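Local coordinates for Pli0006 protein (Listeria innocua, PDB 3OP9) that probably binds DNA through an Xre-type helix-turn-helix domain, consistent with a role as a plasmid-encoded transcriptional regulator, at residues S15-K18 with K19-L23; R37-A40 with Y41-S44; W78-L81 with S82-Q85. All coordinates share one frame; numbering follows the deposited sequence.

Contact 1 (S15-K18 with K19-L23); sequences SRLK and KEHGL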
ATOM      1  N   SER A  15     -11.719  -8.146  18.856  1.00 23.66           N
ATOM      2  CA  SER A  15     -11.441  -8.659  20.192  1.00 25.78           C
ATOM      3  C   SER A  15     -10.012  -8.285  20.620  1.00 27.57           C
ATOM      4  O   SER A  15      -9.775  -7.897  21.762  1.00 29.60           O
ATOM      5  CB  SER A  15     -11.668 -10.178  20.251  1.00 33.01           C
ATOM      6  OG  SER A  15     -13.051 -10.508  20.046  1.00 30.14           O
ATOM      7  N   ARG A  16      -9.061  -8.373  19.695  1.00 25.81           N
ATOM      8  CA  ARG A  16      -7.683  -8.045  20.024  1.00 28.64           C
ATOM      9  C   ARG A  16      -7.482  -6.535  20.218  1.00 25.68           C
ATOM     10  O   ARG A  16      -6.681  -6.126  21.057  1.00 27.75           O
ATOM     11  CB  ARG A  16      -6.713  -8.534  18.959  1.00 30.47           C
ATOM     12  CG  ARG A  16      -5.272  -8.287  19.425  1.00 43.30           C
ATOM     13  CD  ARG A  16      -4.255  -8.837  18.512  1.00 49.31           C
ATOM     14  NE  ARG A  16      -4.269 -10.292  18.433  1.00 50.04           N
ATOM     15  CZ  ARG A  16      -3.647 -11.110  19.285  1.00 46.95           C
ATOM     16  NH1 ARG A  16      -2.984 -10.640  20.335  1.00 52.60           N
ATOM     17  NH2 ARG A  16      -3.708 -12.415  19.080  1.00 41.06           N
ATOM     18  N   LEU A  17      -8.192  -5.727  19.439  1.00 27.21           N
ATOM     19  CA  LEU A  17      -8.146  -4.272  19.585  1.00 25.49           C
ATOM     20  C   LEU A  17      -8.687  -3.884  20.952  1.00 29.47           C
ATOM     21  O   LEU A  17      -8.095  -3.074  21.660  1.00 31.14           O
ATOM     22  CB  LEU A  17      -8.972  -3.596  18.467  1.00 20.99           C
ATOM     23  CG  LEU A  17      -8.279  -3.565  17.110  1.00 25.61           C
ATOM     24  CD1 LEU A  17      -9.267  -3.174  16.015  1.00 25.29           C
ATOM     25  CD2 LEU A  17      -7.061  -2.612  17.130  1.00 28.83           C
ATOM     26  N   LYS A  18      -9.806  -4.487  21.331  1.00 28.34           N
ATOM     27  CA  LYS A  18     -10.417  -4.231  22.623  1.00 31.78           C
ATOM     28  C   LYS A  18      -9.440  -4.547  23.748  1.00 36.89           C
ATOM     29  O   LYS A  18      -9.297  -3.778  24.717  1.00 35.95           O
ATOM     30  CB  LYS A  18     -11.678  -5.080  22.771  1.00 32.59           C
ATOM     31  CG  LYS A  18     -12.414  -4.895  24.089  1.00 37.05           C
ATOM     32  CD  LYS A  18     -13.095  -6.181  24.520  1.00 40.86           C
ATOM     33  CE  LYS A  18     -13.845  -6.012  25.839  1.00 54.74           C
ATOM     34  NZ  LYS A  18     -14.764  -7.157  26.113  1.00 61.32           N
ATOM     35  N   LYS A  19      -8.751  -5.672  23.608  1.00 28.49           N
ATOM     36  CA  LYS A  19      -7.812  -6.124  24.628  1.00 35.29           C
ATOM     37  C   LYS A  19      -6.616  -5.187  24.690  1.00 35.16           C
ATOM     38  O   LYS A  19      -6.251  -4.702  25.748  1.00 39.47           O
ATOM     39  CB  LYS A  19      -7.323  -7.549  24.321  1.00 37.44           C
ATOM     40  CG  LYS A  19      -6.150  -8.001  25.225  1.00 51.08           C
ATOM     41  CD  LYS A  19      -5.674  -9.425  24.924  1.00 64.28           C
ATOM     42  CE  LYS A  19      -4.834  -9.513  23.643  1.00 70.30           C
ATOM     43  NZ  LYS A  19      -3.492  -8.861  23.760  1.00 74.58           N
ATOM     44  N   GLU A  20      -6.005  -4.925  23.543  1.00 30.91           N
ATOM     45  CA  GLU A  20      -4.779  -4.146  23.506  1.00 38.15           C
ATOM     46  C   GLU A  20      -5.005  -2.694  23.874  1.00 39.86           C
ATOM     47  O   GLU A  20      -4.075  -2.022  24.295  1.00 34.66           O
ATOM     48  CB  GLU A  20      -4.138  -4.235  22.133  1.00 37.64           C
ATOM     49  CG  GLU A  20      -3.609  -5.621  21.848  1.00 46.75           C
ATOM     50  CD  GLU A  20      -2.451  -5.623  20.876  1.00 58.69           C
ATOM     51  OE1 GLU A  20      -2.095  -4.533  20.371  1.00 50.63           O
ATOM     52  OE2 GLU A  20      -1.889  -6.716  20.634  1.00 65.88           O
ATOM     53  N   HIS A  21      -6.233  -2.209  23.719  1.00 37.60           N
ATOM     54  CA  HIS A  21      -6.528  -0.818  24.040  1.00 41.75           C
ATOM     55  C   HIS A  21      -7.137  -0.652  25.422  1.00 43.37           C
ATOM     56  O   HIS A  21      -7.373   0.467  25.852  1.00 44.54           O
ATOM     57  CB  HIS A  21      -7.453  -0.208  22.987  1.00 34.42           C
ATOM     58  CG  HIS A  21      -6.758   0.126  21.705  1.00 29.97           C
ATOM     59  ND1 HIS A  21      -6.319   1.395  21.404  1.00 28.77           N
ATOM     60  CD2 HIS A  21      -6.417  -0.652  20.645  1.00 28.19           C
ATOM     61  CE1 HIS A  21      -5.739   1.390  20.216  1.00 29.78           C
ATOM     62  NE2 HIS A  21      -5.808   0.165  19.726  1.00 31.25           N
ATOM     63  N   GLY A  22      -7.392  -1.763  26.099  1.00 37.34           N
ATOM     64  CA  GLY A  22      -7.998  -1.754  27.413  1.00 46.91           C
ATOM     65  C   GLY A  22      -9.408  -1.211  27.407  1.00 46.75           C
ATOM     66  O   GLY A  22      -9.845  -0.618  28.393  1.00 41.85           O
ATOM     67  N   LEU A  23     -10.124  -1.408  26.302  1.00 40.07           N
ATOM     68  CA  LEU A  23     -11.495  -0.938  26.188  1.00 37.07           C
ATOM     69  C   LEU A  23     -12.509  -1.907  26.781  1.00 40.10           C
ATOM     70  O   LEU A  23     -12.283  -3.125  26.868  1.00 41.46           O
ATOM     71  CB  LEU A  23     -11.844  -0.698  24.723  1.00 35.13           C
ATOM     72  CG  LEU A  23     -11.028   0.416  24.073  1.00 33.14           C
ATOM     73  CD1 LEU A  23     -11.135   0.336  22.541  1.00 29.06           C
ATOM     74  CD2 LEU A  23     -11.500   1.788  24.615  1.00 35.65           C
TER

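Contact 2 (R37-A40 with Y41-S44); sequences RTVA and YYMS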
ATOM      1  N   ARG A  37     -24.680  -5.016  24.226  1.00 38.73           N
ATOM      2  CA  ARG A  37     -24.939  -6.388  23.808  1.00 36.41           C
ATOM      3  C   ARG A  37     -24.544  -6.599  22.357  1.00 35.70           C
ATOM      4  O   ARG A  37     -24.022  -7.646  21.994  1.00 40.25           O
ATOM      5  CB  ARG A  37     -26.428  -6.716  23.987  1.00 38.86           C
ATOM      6  CG  ARG A  37     -26.844  -8.084  23.500  1.00 45.38           C
ATOM      7  CD  ARG A  37     -28.334  -8.268  23.751  1.00 45.68           C
ATOM      8  NE  ARG A  37     -28.630  -8.227  25.175  1.00 40.59           N
ATOM      9  CZ  ARG A  37     -29.851  -8.221  25.685  1.00 38.69           C
ATOM     10  NH1 ARG A  37     -30.898  -8.239  24.874  1.00 37.23           N
ATOM     11  NH2 ARG A  37     -30.022  -8.192  27.003  1.00 41.51           N
ATOM     12  N   THR A  38     -24.803  -5.610  21.519  1.00 34.54           N
ATOM     13  CA  THR A  38     -24.511  -5.743  20.103  1.00 33.19           C
ATOM     14  C   THR A  38     -23.010  -5.843  19.897  1.00 35.37           C
ATOM     15  O   THR A  38     -22.552  -6.591  19.043  1.00 34.34           O
ATOM     16  CB  THR A  38     -25.058  -4.558  19.294  1.00 38.81           C
ATOM     17  OG1 THR A  38     -26.491  -4.613  19.309  1.00 39.81           O
ATOM     18  CG2 THR A  38     -24.596  -4.629  17.868  1.00 34.65           C
ATOM     19  N   VAL A  39     -22.250  -5.088  20.678  1.00 34.57           N
ATOM     20  CA  VAL A  39     -20.785  -5.150  20.593  1.00 34.46           C
ATOM     21  C   VAL A  39     -20.273  -6.530  21.042  1.00 36.04           C
ATOM     22  O   VAL A  39     -19.331  -7.076  20.470  1.00 36.47           O
ATOM     23  CB  VAL A  39     -20.177  -4.044  21.435  1.00 29.93           C
ATOM     24  CG1 VAL A  39     -18.651  -4.298  21.648  1.00 37.76           C
ATOM     25  CG2 VAL A  39     -20.445  -2.693  20.779  1.00 24.74           C
ATOM     26  N   ALA A  40     -20.909  -7.098  22.061  1.00 34.59           N
ATOM     27  CA  ALA A  40     -20.597  -8.460  22.485  1.00 39.61           C
ATOM     28  C   ALA A  40     -20.776  -9.411  21.320  1.00 40.00           C
ATOM     29  O   ALA A  40     -19.949 -10.299  21.100  1.00 41.19           O
ATOM     30  CB  ALA A  40     -21.492  -8.898  23.672  1.00 41.82           C
ATOM     31  N   TYR A  41     -21.858  -9.244  20.568  1.00 32.29           N
ATOM     32  CA  TYR A  41     -22.082 -10.118  19.422  1.00 36.20           C
ATOM     33  C   TYR A  41     -21.093  -9.867  18.277  1.00 35.71           C
ATOM     34  O   TYR A  41     -20.773 -10.790  17.559  1.00 38.37           O
ATOM     35  CB  TYR A  41     -23.491  -9.989  18.897  1.00 35.13           C
ATOM     36  CG  TYR A  41     -24.550 -10.378  19.923  1.00 36.62           C
ATOM     37  CD1 TYR A  41     -24.300 -11.347  20.909  1.00 41.40           C
ATOM     38  CD2 TYR A  41     -25.784  -9.776  19.903  1.00 36.16           C
ATOM     39  CE1 TYR A  41     -25.291 -11.690  21.849  1.00 45.01           C
ATOM     40  CE2 TYR A  41     -26.790 -10.113  20.831  1.00 41.33           C
ATOM     41  CZ  TYR A  41     -26.531 -11.063  21.793  1.00 48.18           C
ATOM     42  OH  TYR A  41     -27.529 -11.368  22.695  1.00 59.84           O
ATOM     43  N   TYR A  42     -20.632  -8.633  18.091  1.00 36.42           N
ATOM     44  CA  TYR A  42     -19.544  -8.388  17.130  1.00 31.39           C
ATOM     45  C   TYR A  42     -18.332  -9.221  17.467  1.00 38.04           C
ATOM     46  O   TYR A  42     -17.693  -9.791  16.573  1.00 43.22           O
ATOM     47  CB  TYR A  42     -19.076  -6.939  17.156  1.00 30.32           C
ATOM     48  CG  TYR A  42     -20.019  -5.926  16.572  1.00 33.11           C
ATOM     49  CD1 TYR A  42     -21.080  -6.299  15.755  1.00 39.24           C
ATOM     50  CD2 TYR A  42     -19.847  -4.585  16.854  1.00 42.24           C
ATOM     51  CE1 TYR A  42     -21.954  -5.326  15.229  1.00 39.32           C
ATOM     52  CE2 TYR A  42     -20.695  -3.628  16.348  1.00 43.03           C
ATOM     53  CZ  TYR A  42     -21.742  -3.993  15.538  1.00 42.72           C
ATOM     54  OH  TYR A  42     -22.551  -2.981  15.049  1.00 42.68           O
HETATM   55  N   MSE A  43     -17.997  -9.245  18.758  0.50 36.20           N
HETATM   56  CA  MSE A  43     -16.762  -9.871  19.247  0.50 40.17           C
HETATM   57  C   MSE A  43     -16.813 -11.382  19.128  0.50 40.12           C
HETATM   58  O   MSE A  43     -15.788 -12.022  18.945  0.50 41.22           O
HETATM   59  CB  MSE A  43     -16.496  -9.509  20.713  0.50 45.18           C
HETATM   60  CG  MSE A  43     -16.419  -8.023  21.012  0.50 51.23           C
HETATM   61 SE   MSE A  43     -14.653  -7.191  20.779  0.50 39.44          SE
HETATM   62  CE  MSE A  43     -15.246  -5.335  20.939  0.50 38.06           C
ATOM     63  N   SER A  44     -18.005 -11.951  19.244  1.00 39.78           N
ATOM     64  CA  SER A  44     -18.166 -13.390  19.236  1.00 47.23           C
ATOM     65  C   SER A  44     -18.421 -13.852  17.817  1.00 50.01           C
ATOM     66  O   SER A  44     -18.480 -15.053  17.549  1.00 57.90           O
ATOM     67  CB  SER A  44     -19.320 -13.801  20.142  1.00 47.33           C
ATOM     68  OG  SER A  44     -20.527 -13.298  19.631  1.00 52.65           O
TER

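Contact 3 (W78-L81 with S82-Q85); sequences WNDL and SLKQ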
ATOM      1  N   TRP A  78      -2.480  -5.891 -14.292  1.00 63.73           N
ATOM      2  CA  TRP A  78      -2.456  -4.877 -15.330  1.00 52.19           C
ATOM      3  C   TRP A  78      -1.960  -5.476 -16.640  1.00 50.74           C
ATOM      4  O   TRP A  78      -0.932  -6.171 -16.675  1.00 50.06           O
ATOM      5  CB  TRP A  78      -1.546  -3.725 -14.896  1.00 49.62           C
ATOM      6  CG  TRP A  78      -2.174  -2.814 -13.868  1.00 54.79           C
ATOM      7  CD1 TRP A  78      -2.245  -3.024 -12.513  1.00 60.38           C
ATOM      8  CD2 TRP A  78      -2.816  -1.553 -14.114  1.00 49.60           C
ATOM      9  NE1 TRP A  78      -2.898  -1.972 -11.905  1.00 54.42           N
ATOM     10  CE2 TRP A  78      -3.254  -1.055 -12.859  1.00 46.53           C
ATOM     11  CE3 TRP A  78      -3.066  -0.797 -15.272  1.00 45.23           C
ATOM     12  CZ2 TRP A  78      -3.923   0.157 -12.727  1.00 38.82           C
ATOM     13  CZ3 TRP A  78      -3.730   0.419 -15.143  1.00 46.87           C
ATOM     14  CH2 TRP A  78      -4.153   0.882 -13.877  1.00 46.48           C
ATOM     15  N   ASN A  79      -2.695  -5.221 -17.717  1.00 44.03           N
ATOM     16  CA  ASN A  79      -2.215  -5.549 -19.062  1.00 48.92           C
ATOM     17  C   ASN A  79      -1.048  -4.654 -19.507  1.00 53.41           C
ATOM     18  O   ASN A  79      -0.112  -5.113 -20.152  1.00 55.51           O
ATOM     19  CB  ASN A  79      -3.349  -5.431 -20.082  1.00 53.26           C
ATOM     20  CG  ASN A  79      -4.549  -6.318 -19.742  1.00 55.03           C
ATOM     21  OD1 ASN A  79      -4.409  -7.322 -19.034  1.00 63.40           O
ATOM     22  ND2 ASN A  79      -5.733  -5.955 -20.257  1.00 43.07           N
ATOM     23  N   ASP A  80      -1.098  -3.372 -19.171  1.00 50.90           N
ATOM     24  CA  ASP A  80      -0.039  -2.457 -19.591  1.00 43.71           C
ATOM     25  C   ASP A  80       0.516  -1.631 -18.415  1.00 48.17           C
ATOM     26  O   ASP A  80      -0.202  -0.830 -17.807  1.00 46.24           O
ATOM     27  CB  ASP A  80      -0.554  -1.554 -20.693  1.00 41.25           C
ATOM     28  CG  ASP A  80       0.384  -0.428 -20.995  1.00 46.71           C
ATOM     29  OD1 ASP A  80       1.495  -0.406 -20.426  1.00 52.13           O
ATOM     30  OD2 ASP A  80       0.013   0.441 -21.802  1.00 42.84           O
ATOM     31  N   LEU A  81       1.805  -1.816 -18.114  1.00 39.86           N
ATOM     32  CA  LEU A  81       2.359  -1.303 -16.862  1.00 42.13           C
ATOM     33  C   LEU A  81       2.690   0.190 -16.897  1.00 35.60           C
ATOM     34  O   LEU A  81       2.732   0.836 -15.855  1.00 34.97           O
ATOM     35  CB  LEU A  81       3.588  -2.108 -16.444  1.00 50.50           C
ATOM     36  CG  LEU A  81       3.279  -3.475 -15.830  1.00 61.69           C
ATOM     37  CD1 LEU A  81       4.549  -4.100 -15.264  1.00 62.52           C
ATOM     38  CD2 LEU A  81       2.213  -3.365 -14.743  1.00 63.70           C
ATOM     39  N   SER A  82       2.903   0.746 -18.083  1.00 36.69           N
ATOM     40  CA  SER A  82       3.188   2.164 -18.195  1.00 37.20           C
ATOM     41  C   SER A  82       1.977   2.998 -17.756  1.00 32.44           C
ATOM     42  O   SER A  82       2.151   4.113 -17.289  1.00 34.44           O
ATOM     43  CB  SER A  82       3.627   2.524 -19.612  1.00 41.87           C
ATOM     44  OG  SER A  82       2.577   2.322 -20.530  1.00 47.60           O
ATOM     45  N   LEU A  83       0.759   2.455 -17.877  1.00 33.81           N
ATOM     46  CA  LEU A  83      -0.429   3.132 -17.330  1.00 33.69           C
ATOM     47  C   LEU A  83      -0.457   3.113 -15.799  1.00 32.07           C
ATOM     48  O   LEU A  83      -0.852   4.079 -15.191  1.00 31.11           O
ATOM     49  CB  LEU A  83      -1.720   2.482 -17.827  1.00 33.90           C
ATOM     50  CG  LEU A  83      -1.933   2.648 -19.330  1.00 39.47           C
ATOM     51  CD1 LEU A  83      -3.222   1.955 -19.725  1.00 41.43           C
ATOM     52  CD2 LEU A  83      -1.932   4.119 -19.705  1.00 31.91           C
ATOM     53  N   LYS A  84      -0.065   1.988 -15.200  1.00 28.41           N
ATOM     54  CA  LYS A  84       0.006   1.848 -13.750  1.00 28.69           C
ATOM     55  C   LYS A  84       1.072   2.817 -13.259  1.00 21.45           C
ATOM     56  O   LYS A  84       0.959   3.464 -12.223  1.00 25.54           O
ATOM     57  CB  LYS A  84       0.420   0.391 -13.425  1.00 34.79           C
ATOM     58  CG  LYS A  84       0.276  -0.058 -11.967  1.00 52.90           C
ATOM     59  CD  LYS A  84       0.902  -1.453 -11.794  1.00 70.53           C
ATOM     60  CE  LYS A  84       0.252  -2.282 -10.693  1.00 79.71           C
ATOM     61  NZ  LYS A  84       0.721  -1.936  -9.328  1.00 77.56           N
ATOM     62  N   GLN A  85       2.141   2.900 -14.024  1.00 25.19           N
ATOM     63  CA  GLN A  85       3.254   3.761 -13.664  1.00 31.56           C
ATOM     64  C   GLN A  85       2.806   5.234 -13.697  1.00 28.03           C
ATOM     65  O   GLN A  85       3.117   6.027 -12.786  1.00 24.33           O
ATOM     66  CB  GLN A  85       4.402   3.460 -14.633  1.00 33.23           C
ATOM     67  CG  GLN A  85       5.646   4.177 -14.411  1.00 34.15           C
ATOM     68  CD  GLN A  85       6.700   3.761 -15.456  1.00 39.15           C
ATOM     69  OE1 GLN A  85       6.402   3.649 -16.639  1.00 36.23           O
ATOM     70  NE2 GLN A  85       7.918   3.523 -15.009  1.00 27.45           N
TER

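Contact 1 (S15-K18 with K19-L23)
The carbonyl oxygen of Arg-16 receives the amide of Glu-20, with N to O at 2.8 Å and a nearly straight N-H...O angle of 165°. The bonds from Lys-19 N to Ser-15 O and from His-21 N to Leu-17 O continue the same helical pattern. Gly-22, with positive phi, then turns the chain in a Schellman motif: its N bonds to Lys-19 O, and Leu-23 N reaches back to Lys-18 O at 3.0 Å, lying in the carbonyl plane. Over the same turn His-21 and Leu-17 run side by side, with Leu-17 O at the edge of the imidazole, 3.1 Å from His-21 CD2. The Arg-16 chain, with CG anti to the backbone N (chi1 -174°), crosses the Glu-20 chain at a slant, and its CD comes to 3.8 Å from Glu-20 OE2. Guanidinium and carboxylate planes stand 83° apart, and the charged ends look to other chains: Arg-16 NH2 to Glu-109 of the third subunit, Glu-20 OE1 to Ser-94 N of the second. Within the chain, helix 10-21 sets Leu-17 and Leu-23 against Phe-61 of helix 51-61, where His-21 makes an edge-to-face ring contact, while Ser-15 and Lys-18 touch Met-43 of helix 36-44.

Contact 2 (R37-A40 with Y41-S44)
Tyr-41 and Tyr-42 each hold one ring face over a carbonyl of the preceding helical turn. Arg-37 O stands 3.4 Å above the Tyr-41 plane and Thr-38 O 3.5 Å above that of Tyr-42, both offset toward the rim. In each tyrosine CG lies anti to the carbonyl carbon (chi1 -61° and -72°), which swings the ring back along the helix. The same two oxygens accept the amides of Tyr-41 and Tyr-42, so each carbonyl meets both backbone and ring of the residue four places on. The methyl CG2 of Thr-38 makes an off-centre CH-pi contact with the Tyr-42 ring, 4.1 Å from its centroid. The Arg-37 chain runs alongside Tyr-41, its CG 3.4 Å from Tyr-41 CE2 and its CD equally near the phenol OH, while the guanidinium is turned 46° from the ring. In one of two modelled conformers of Met-43, a selenomethionine, CE comes to 3.6 Å from Val-39 CG1. Helices 25-32 and 36-44 are consistent with the two helices of a helix-turn-helix, 36-44 probably being the recognition helix, as in relatives. The chemistry divides around it: Val-39 packs onto Asn-25 and Ala-29 of helix 25-32, Tyr-42 touches Leu-14 and Leu-32, and Met-43 also meets both 10-21 and 25-32, whereas the aliphatic part of exposed Arg-37 lies along the Tyr-41 ring and carries its charged end beyond it.

Contact 3 (W78-L81 with S82-Q85)
Asp-80 is the N-cap residue of helix 81-89, and Ser-82 supplies the donors of the capping bonds. Ser-82 uses its hydroxyl and its amide on one acceptor, Asp-80 OD1: OG donates at 2.9 Å from the syn side. Its N, at 3.0 Å from the same OD1, approaches from above the carboxylate plane, 38° out of it. Two bonds on one oxygen restrain the carboxylate's rotation, and its negative charge at the helix start probably interacts favourably with the helix dipole. Leu-83 follows with a weak bond from its N to Asp-80 O, its side chain crossing that of Asp-80 at about a right angle. Its CB also touches Trp-78 CZ3, and Glu-95 of the fourth subunit packs on this leucine. Lys-84 comes next and lays its aliphatic chain across one face of the indole. Having CG anti to the backbone N (chi1 -168°) directs the chain, extended as far as CE and bent at chi4, over the rings, and CB sits 3.8 Å above the indole plane, over its centre. The CH-pi contact places Lys-84 CG 3.7 Å from the centroid of the five-membered ring of Trp-78, only 12° off the ring normal. Beside it Leu-81 points the same way, its CD2 meeting Lys-84 CD. Gln-85 NE2 donates to Gly-70 O and Gln-7 O of the second subunit, while Gln-85 N bonds to Leu-81 O at 2.8 Å.

Along the chain the three contacts come in series. Contacts 1 and 2 belong to the helix-turn-helix region, on helices 10-21 and 36-44; their centres are about 13 Å apart and they touch where Ser-15 OG packs against Met-43 O at 3.3 Å. Contact 3, at the start of helix 81-89, lies on the opposite side of the chain's centre, its own centre about 41 Å from that of contact 1 and about 43 Å from that of contact 2. Contacts 1 and 3 nevertheless both reach the second subunit, whereas no other chain of the assembly touches contact 2. The probable DNA-binding bundle and the distant helix 81-89 thus both meet the second subunit.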